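Local coordinates for protein QdtA (Thermoanaerobacterium thermosaccharolyticum, PDB 4ZU5) that adopts a cupin-type beta fold of the WxcM-like family and holds bound thymidine in a pocket lined partly by aromatic side chains, at residues A[52-57]-A[120-125]; A[94-99]-A[126-131]. One frame throughout, in Å; residues are numbered along the deposited sequence.

Contact 1 of 2, residues A[52-57]-A[120-125]. Unlike the reference sequence in segment 52-57: Ser52 (reference Ala).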
loop_
_atom_site.group_PDB
_atom_site.type_symbol
_atom_site.label_atom_id
_atom_site.label_comp_id
_atom_site.label_asym_id
_atom_site.label_seq_id
_atom_site.Cartn_x
_atom_site.Cartn_y
_atom_site.Cartn_z
ATOM N N SER A 52 14.466 9.514 -11.549
ATOM C CA SER A 52 15.298 8.815 -10.614
ATOM C C SER A 52 15.416 9.608 -9.298
ATOM O O SER A 52 14.777 10.658 -9.113
ATOM C CB SER A 52 16.677 8.593 -11.219
ATOM O OG SER A 52 17.488 7.768 -10.376
ATOM N N HIS A 53 16.223 9.096 -8.370
ATOM C CA HIS A 53 16.518 9.805 -7.122
ATOM C C HIS A 53 17.922 9.593 -6.692
ATOM O O HIS A 53 18.497 8.553 -7.004
ATOM C CB HIS A 53 15.682 9.215 -6.004
ATOM C CG HIS A 53 14.232 9.273 -6.278
ATOM N ND1 HIS A 53 13.472 10.369 -5.951
ATOM C CD2 HIS A 53 13.409 8.413 -6.918
ATOM C CE1 HIS A 53 12.216 10.153 -6.308
ATOM N NE2 HIS A 53 12.152 8.971 -6.896
ATOM N N LYS A 54 18.428 10.501 -5.878
ATOM C CA LYS A 54 19.760 10.303 -5.284
ATOM C C LYS A 54 19.739 9.600 -3.920
ATOM O O LYS A 54 20.687 8.913 -3.554
ATOM C CB LYS A 54 20.520 11.627 -5.110
ATOM C CG LYS A 54 20.634 12.538 -6.333
ATOM C CD LYS A 54 19.524 13.607 -6.431
ATOM C CE LYS A 54 19.869 14.982 -5.850
ATOM N NZ LYS A 54 20.698 15.784 -6.802
ATOM N N LYS A 55 18.703 9.804 -3.121
ATOM C CA LYS A 55 18.769 9.345 -1.719
ATOM C C LYS A 55 17.608 8.404 -1.308
ATOM O O LYS A 55 17.641 7.775 -0.270
ATOM C CB LYS A 55 18.765 10.576 -0.801
ATOM C CG LYS A 55 20.133 11.264 -0.775
ATOM C CD LYS A 55 20.117 12.755 -0.478
ATOM C CE LYS A 55 18.904 13.171 0.343
ATOM N NZ LYS A 55 19.095 14.526 0.947
ATOM N N LEU A 56 16.564 8.381 -2.090
ATOM C CA LEU A 56 15.350 7.657 -1.798
ATOM C C LEU A 56 15.488 6.154 -2.105
ATOM O O LEU A 56 16.067 5.771 -3.112
ATOM C CB LEU A 56 14.239 8.258 -2.646
ATOM C CG LEU A 56 12.837 7.715 -2.402
ATOM C CD1 LEU A 56 12.407 8.042 -0.974
ATOM C CD2 LEU A 56 11.806 8.248 -3.376
ATOM N N HIS A 57 14.848 5.321 -1.278
ATOM C CA HIS A 57 14.793 3.881 -1.503
ATOM C C HIS A 57 13.297 3.620 -1.562
ATOM O O HIS A 57 12.531 4.269 -0.854
ATOM C CB HIS A 57 15.493 3.109 -0.370
ATOM C CG HIS A 57 16.966 3.362 -0.275
ATOM N ND1 HIS A 57 17.925 2.480 -0.731
ATOM C CD2 HIS A 57 17.646 4.384 0.294
ATOM C CE1 HIS A 57 19.129 3.005 -0.548
ATOM N NE2 HIS A 57 18.980 4.169 0.059
ATOM N N ASP A 120 15.052 15.814 -4.607
ATOM C CA ASP A 120 15.709 14.525 -4.790
ATOM C C ASP A 120 15.053 13.815 -5.940
ATOM O O ASP A 120 15.361 12.668 -6.199
ATOM C CB ASP A 120 15.611 13.685 -3.500
ATOM C CG ASP A 120 16.369 12.373 -3.590
ATOM O OD1 ASP A 120 17.533 12.388 -4.057
ATOM O OD2 ASP A 120 15.770 11.319 -3.273
ATOM N N TYR A 121 14.110 14.484 -6.596
ATOM C CA TYR A 121 13.389 13.891 -7.707
ATOM C C TYR A 121 14.165 14.340 -8.919
ATOM O O TYR A 121 14.055 15.493 -9.275
ATOM C CB TYR A 121 11.971 14.466 -7.806
ATOM C CG TYR A 121 10.855 13.469 -7.726
ATOM C CD1 TYR A 121 10.330 13.102 -6.479
ATOM C CD2 TYR A 121 10.299 12.907 -8.872
ATOM C CE1 TYR A 121 9.297 12.184 -6.365
ATOM C CE2 TYR A 121 9.246 11.994 -8.778
ATOM C CZ TYR A 121 8.742 11.633 -7.517
ATOM O OH TYR A 121 7.682 10.742 -7.363
ATOM N N ILE A 122 15.015 13.488 -9.486
ATOM C CA ILE A 122 15.739 13.829 -10.700
ATOM C C ILE A 122 14.840 13.600 -11.906
ATOM O O ILE A 122 14.501 12.459 -12.244
ATOM C CB ILE A 122 16.977 12.970 -10.909
ATOM C CG1 ILE A 122 17.945 13.101 -9.732
ATOM C CG2 ILE A 122 17.667 13.390 -12.198
ATOM C CD1 ILE A 122 19.094 12.115 -9.818
ATOM N N ARG A 123 14.448 14.682 -12.570
ATOM C CA ARG A 123 13.586 14.571 -13.745
ATOM C C ARG A 123 14.324 14.854 -15.059
ATOM O O ARG A 123 13.847 14.538 -16.120
ATOM C CB ARG A 123 12.407 15.528 -13.618
ATOM C CG ARG A 123 11.336 14.982 -12.697
ATOM C CD ARG A 123 10.420 16.071 -12.147
ATOM N NE ARG A 123 9.580 15.535 -11.077
ATOM C CZ ARG A 123 8.711 14.536 -11.238
ATOM N NH1 ARG A 123 8.523 13.969 -12.431
ATOM N NH2 ARG A 123 8.017 14.097 -10.200
ATOM N N ASN A 124 15.492 15.457 -14.972
ATOM C CA ASN A 124 16.261 15.742 -16.172
ATOM C C ASN A 124 17.108 14.559 -16.546
ATOM O O ASN A 124 18.030 14.181 -15.836
ATOM C CB ASN A 124 17.144 16.962 -15.958
ATOM C CG ASN A 124 17.825 17.397 -17.234
ATOM O OD1 ASN A 124 18.707 16.726 -17.736
ATOM N ND2 ASN A 124 17.384 18.508 -17.782
ATOM N N TYR A 125 16.813 13.987 -17.693
ATOM C CA TYR A 125 17.510 12.796 -18.107
ATOM C C TYR A 125 18.994 13.027 -18.282
ATOM O O TYR A 125 19.784 12.163 -17.919
ATOM C CB TYR A 125 16.870 12.221 -19.356
ATOM C CG TYR A 125 17.473 10.909 -19.768
ATOM C CD1 TYR A 125 17.200 9.740 -19.065
ATOM C CD2 TYR A 125 18.382 10.832 -20.810
ATOM C CE1 TYR A 125 17.776 8.530 -19.418
ATOM C CE2 TYR A 125 18.923 9.630 -21.210
ATOM C CZ TYR A 125 18.652 8.478 -20.513
ATOM O OH TYR A 125 19.264 7.295 -20.844
#
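The imidazole of His53 turns its edge to one face of Tyr121, an edge-to-face (T-shaped) pair with planes at 76°. His53 CE1 makes the approach, 3.5 Å from Tyr121 CD1 and offset toward the rim of the phenol ring. The pair lies at the margin of an antiparallel cupin sheet, where the short, weakly bonded strand 121-122 is added to the end of strand 47-53. Two backbone bonds define this pairing: Ser52 N to Ile122 O is 3.0 Å, and Ile122 N to Ser52 O is 2.9 Å. While Tyr121 meets the imidazole at its edge, Leu56 CD2, from the same segment as His53, lies over the centre of one of its faces. His53 ND1 donates to Asp120 O at 3.0 Å, reaching it from above the carbonyl plane (49° out of it). The ring is therefore held by a polar bond as well as by its aromatic neighbour. Tyr121 belongs to the thymidine pocket together with Arg35 and Tyr116, so His53, packed against its ring, probably acts as a second-shell neighbour that helps to position it.

Asp120 fastens the turn that follows strand 47-53. With its CG anti to the backbone N (chi1 -176°), the carboxylate reaches across to consecutive backbone amides. Asp120 OD1 accepts from Lys54 N at 2.8 Å and from Lys55 N at 3.0 Å, both on its syn side. The bonds to Asp120 OD2, from Lys55 N and Leu56 N, are weak. Three successive N-H groups thus converge on one buried carboxylate, which would be expected to stabilise its negative charge. The Lys54 chain, bent at chi2, chi3 and chi4, slides past Asp120 in the opposite direction and crosses Ile122 at about a right angle, with Lys54 CD 3.7 Å from Ile122 CG1.

Contact 2 of 2, residues A[94-99]-A[126-131]. Unlike the reference sequence in segment 94-99: Leu94 (reference Phe), Val95 (reference Leu).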
loop_
_atom_site.group_PDB
_atom_site.type_symbol
_atom_site.label_atom_id
_atom_site.label_comp_id
_atom_site.label_asym_id
_atom_site.label_seq_id
_atom_site.Cartn_x
_atom_site.Cartn_y
_atom_site.Cartn_z
ATOM N N LEU A 94 19.675 6.246 -7.926
ATOM C CA LEU A 94 20.265 6.476 -9.223
ATOM C C LEU A 94 19.955 5.404 -10.217
ATOM O O LEU A 94 20.736 5.121 -11.137
ATOM C CB LEU A 94 21.766 6.618 -9.095
ATOM C CG LEU A 94 22.158 7.946 -8.443
ATOM C CD1 LEU A 94 23.663 7.972 -8.351
ATOM C CD2 LEU A 94 21.639 9.201 -9.124
ATOM N N VAL A 95 18.748 4.884 -10.108
ATOM C CA VAL A 95 18.228 4.040 -11.133
ATOM C C VAL A 95 17.088 4.810 -11.784
ATOM O O VAL A 95 16.250 5.345 -11.089
ATOM C CB VAL A 95 17.672 2.762 -10.520
ATOM C CG1 VAL A 95 16.952 1.930 -11.570
ATOM C CG2 VAL A 95 18.804 1.928 -9.894
ATOM N N TRP A 96 17.075 4.894 -13.117
ATOM C CA TRP A 96 16.016 5.597 -13.841
ATOM C C TRP A 96 14.908 4.617 -14.084
ATOM O O TRP A 96 15.130 3.465 -14.505
ATOM C CB TRP A 96 16.568 6.140 -15.198
ATOM C CG TRP A 96 15.602 6.903 -16.081
ATOM C CD1 TRP A 96 14.822 6.380 -17.053
ATOM C CD2 TRP A 96 15.365 8.307 -16.108
ATOM N NE1 TRP A 96 14.078 7.366 -17.670
ATOM C CE2 TRP A 96 14.406 8.560 -17.119
ATOM C CE3 TRP A 96 15.804 9.370 -15.348
ATOM C CZ2 TRP A 96 13.904 9.830 -17.385
ATOM C CZ3 TRP A 96 15.355 10.637 -15.655
ATOM C CH2 TRP A 96 14.376 10.847 -16.648
ATOM N N ARG A 97 13.675 5.064 -13.917
ATOM C CA ARG A 97 12.598 4.158 -14.257
ATOM C C ARG A 97 11.420 4.773 -14.971
ATOM O O ARG A 97 11.143 5.965 -14.843
ATOM C CB ARG A 97 12.142 3.346 -13.051
ATOM C CG ARG A 97 11.070 3.984 -12.213
ATOM C CD ARG A 97 11.555 5.321 -11.711
ATOM N NE ARG A 97 12.829 5.281 -10.986
ATOM C CZ ARG A 97 12.930 5.114 -9.670
ATOM N NH1 ARG A 97 11.830 4.919 -8.954
ATOM N NH2 ARG A 97 14.120 5.173 -9.081
ATOM N N GLU A 98 10.781 3.909 -15.746
ATOM C CA GLU A 98 9.511 4.169 -16.450
ATOM C C GLU A 98 8.592 2.969 -16.268
ATOM O O GLU A 98 9.026 1.829 -16.078
ATOM C CB GLU A 98 9.825 4.396 -17.938
ATOM C CG GLU A 98 10.764 5.563 -18.177
ATOM C CD GLU A 98 11.418 5.560 -19.541
ATOM O OE1 GLU A 98 10.989 4.740 -20.362
ATOM O OE2 GLU A 98 12.334 6.376 -19.741
ATOM N N MET A 99 7.291 3.212 -16.297
ATOM C CA MET A 99 6.337 2.163 -16.096
ATOM C C MET A 99 5.304 2.178 -17.222
ATOM O O MET A 99 4.874 3.245 -17.640
ATOM C CB MET A 99 5.610 2.387 -14.769
ATOM C CG MET A 99 6.492 2.379 -13.524
ATOM S SD MET A 99 7.063 3.996 -13.068
ATOM C CE MET A 99 5.680 4.467 -12.035
ATOM N N ASP A 126 19.400 14.193 -18.779
ATOM C CA ASP A 126 20.849 14.436 -18.976
ATOM C C ASP A 126 21.598 14.572 -17.652
ATOM O O ASP A 126 22.716 14.111 -17.511
ATOM C CB ASP A 126 21.128 15.682 -19.825
ATOM C CG ASP A 126 20.639 15.537 -21.258
ATOM O OD1 ASP A 126 20.722 14.447 -21.855
ATOM O OD2 ASP A 126 20.134 16.536 -21.784
ATOM N N PHE A 127 20.954 15.193 -16.683
ATOM C CA PHE A 127 21.524 15.300 -15.354
ATOM C C PHE A 127 21.589 13.916 -14.715
ATOM O O PHE A 127 22.584 13.574 -14.103
ATOM C CB PHE A 127 20.696 16.251 -14.482
ATOM C CG PHE A 127 21.283 16.455 -13.095
ATOM C CD1 PHE A 127 22.549 17.028 -12.942
ATOM C CD2 PHE A 127 20.609 16.021 -11.945
ATOM C CE1 PHE A 127 23.123 17.173 -11.682
ATOM C CE2 PHE A 127 21.164 16.200 -10.683
ATOM C CZ PHE A 127 22.421 16.781 -10.548
ATOM N N TYR A 128 20.519 13.137 -14.843
ATOM C CA TYR A 128 20.518 11.789 -14.332
ATOM C C TYR A 128 21.767 11.092 -14.842
ATOM O O TYR A 128 22.581 10.599 -14.079
ATOM C CB TYR A 128 19.281 10.979 -14.747
ATOM C CG TYR A 128 19.498 9.526 -14.516
ATOM C CD1 TYR A 128 19.547 9.021 -13.227
ATOM C CD2 TYR A 128 19.810 8.678 -15.551
ATOM C CE1 TYR A 128 19.901 7.715 -12.992
ATOM C CE2 TYR A 128 20.148 7.364 -15.323
ATOM C CZ TYR A 128 20.170 6.875 -14.031
ATOM O OH TYR A 128 20.545 5.565 -13.852
ATOM N N ILE A 129 21.912 11.043 -16.163
ATOM C CA ILE A 129 23.005 10.305 -16.777
ATOM C C ILE A 129 24.364 10.770 -16.310
ATOM O O ILE A 129 25.238 9.949 -16.091
ATOM C CB ILE A 129 22.952 10.406 -18.326
ATOM C CG1 ILE A 129 21.702 9.697 -18.865
ATOM C CG2 ILE A 129 24.186 9.783 -18.969
ATOM C CD1 ILE A 129 21.730 8.185 -18.714
ATOM N N ASP A 130 24.558 12.070 -16.203
ATOM C CA ASP A 130 25.813 12.578 -15.705
ATOM C C ASP A 130 26.072 12.027 -14.319
ATOM O O ASP A 130 27.145 11.509 -14.083
ATOM C CB ASP A 130 25.811 14.098 -15.625
ATOM C CG ASP A 130 26.105 14.736 -16.981
ATOM O OD1 ASP A 130 26.711 14.079 -17.866
ATOM O OD2 ASP A 130 25.706 15.902 -17.143
ATOM N N GLU A 131 25.132 12.234 -13.401
ATOM C CA GLU A 131 25.303 11.727 -12.015
ATOM C C GLU A 131 25.520 10.210 -11.995
ATOM O O GLU A 131 26.365 9.689 -11.280
ATOM C CB GLU A 131 24.079 12.046 -11.151
ATOM C CG GLU A 131 23.824 13.511 -10.842
ATOM C CD GLU A 131 25.078 14.245 -10.400
ATOM O OE1 GLU A 131 25.285 14.298 -9.169
ATOM O OE2 GLU A 131 25.860 14.720 -11.274
#
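Tyr128 OH donates to Leu94 O at 2.8 Å, tying helix 125-136 to the loop leading into strand 96-100 of the cupin sheet. The hydroxyl comes from above the carbonyl plane, 46° out of it, while Leu94 O lies near the plane of the phenol ring, at its edge. With CG anti to the backbone N (chi1 165°), Tyr128 leaves the helix toward the strand, and the ring beyond carries OH to Leu94 O. Trp96 CB sits over one face, offset toward the rim, in a CH-pi contact 4.0 Å from the centroid of the Tyr128 ring. Nearer the helix, Trp96 CE3 comes 3.8 Å from Tyr128 CG, the six-membered ring of Trp96 and the Tyr128 ring being inclined at 46°, neither stacked nor edge-to-face. The indole is fixed in its turn: Trp96 NE1 donates to Glu98 OE2 at 2.9 Å, almost exactly in the ring plane, and Arg70 forms a salt bridge with the other oxygen of that carboxylate. Tyr125, about one helical turn before Tyr128, meets the indole edge-to-face. Leu94 extends the apolar contact along the helix, its CD2 lying 4.3 Å from Glu131 CB.

How the contacts relate
From the N terminus the four segments run 52-57, 94-99, 120-125, 126-131, so the two contacts alternate and their loops cross. Contact 1 closes a loop of 62 intervening residues, rich in strand, by bringing 120-125 back to the end of strand 47-53. Contact 2 closes a shorter one of 26 residues, setting the helix that follows 121-122 after a two-residue link against the start of strand 96-100. Strands 47-53 and 96-100 are sheet neighbours, and a probable hydrogen bond between His53 O and Leu94 N (2.7 Å) joins the contacts there. Ser52 CB of strand 47-53 also packs on Tyr128 CD1 of the helix, so a residue of contact 1 touches the main side chain of contact 2.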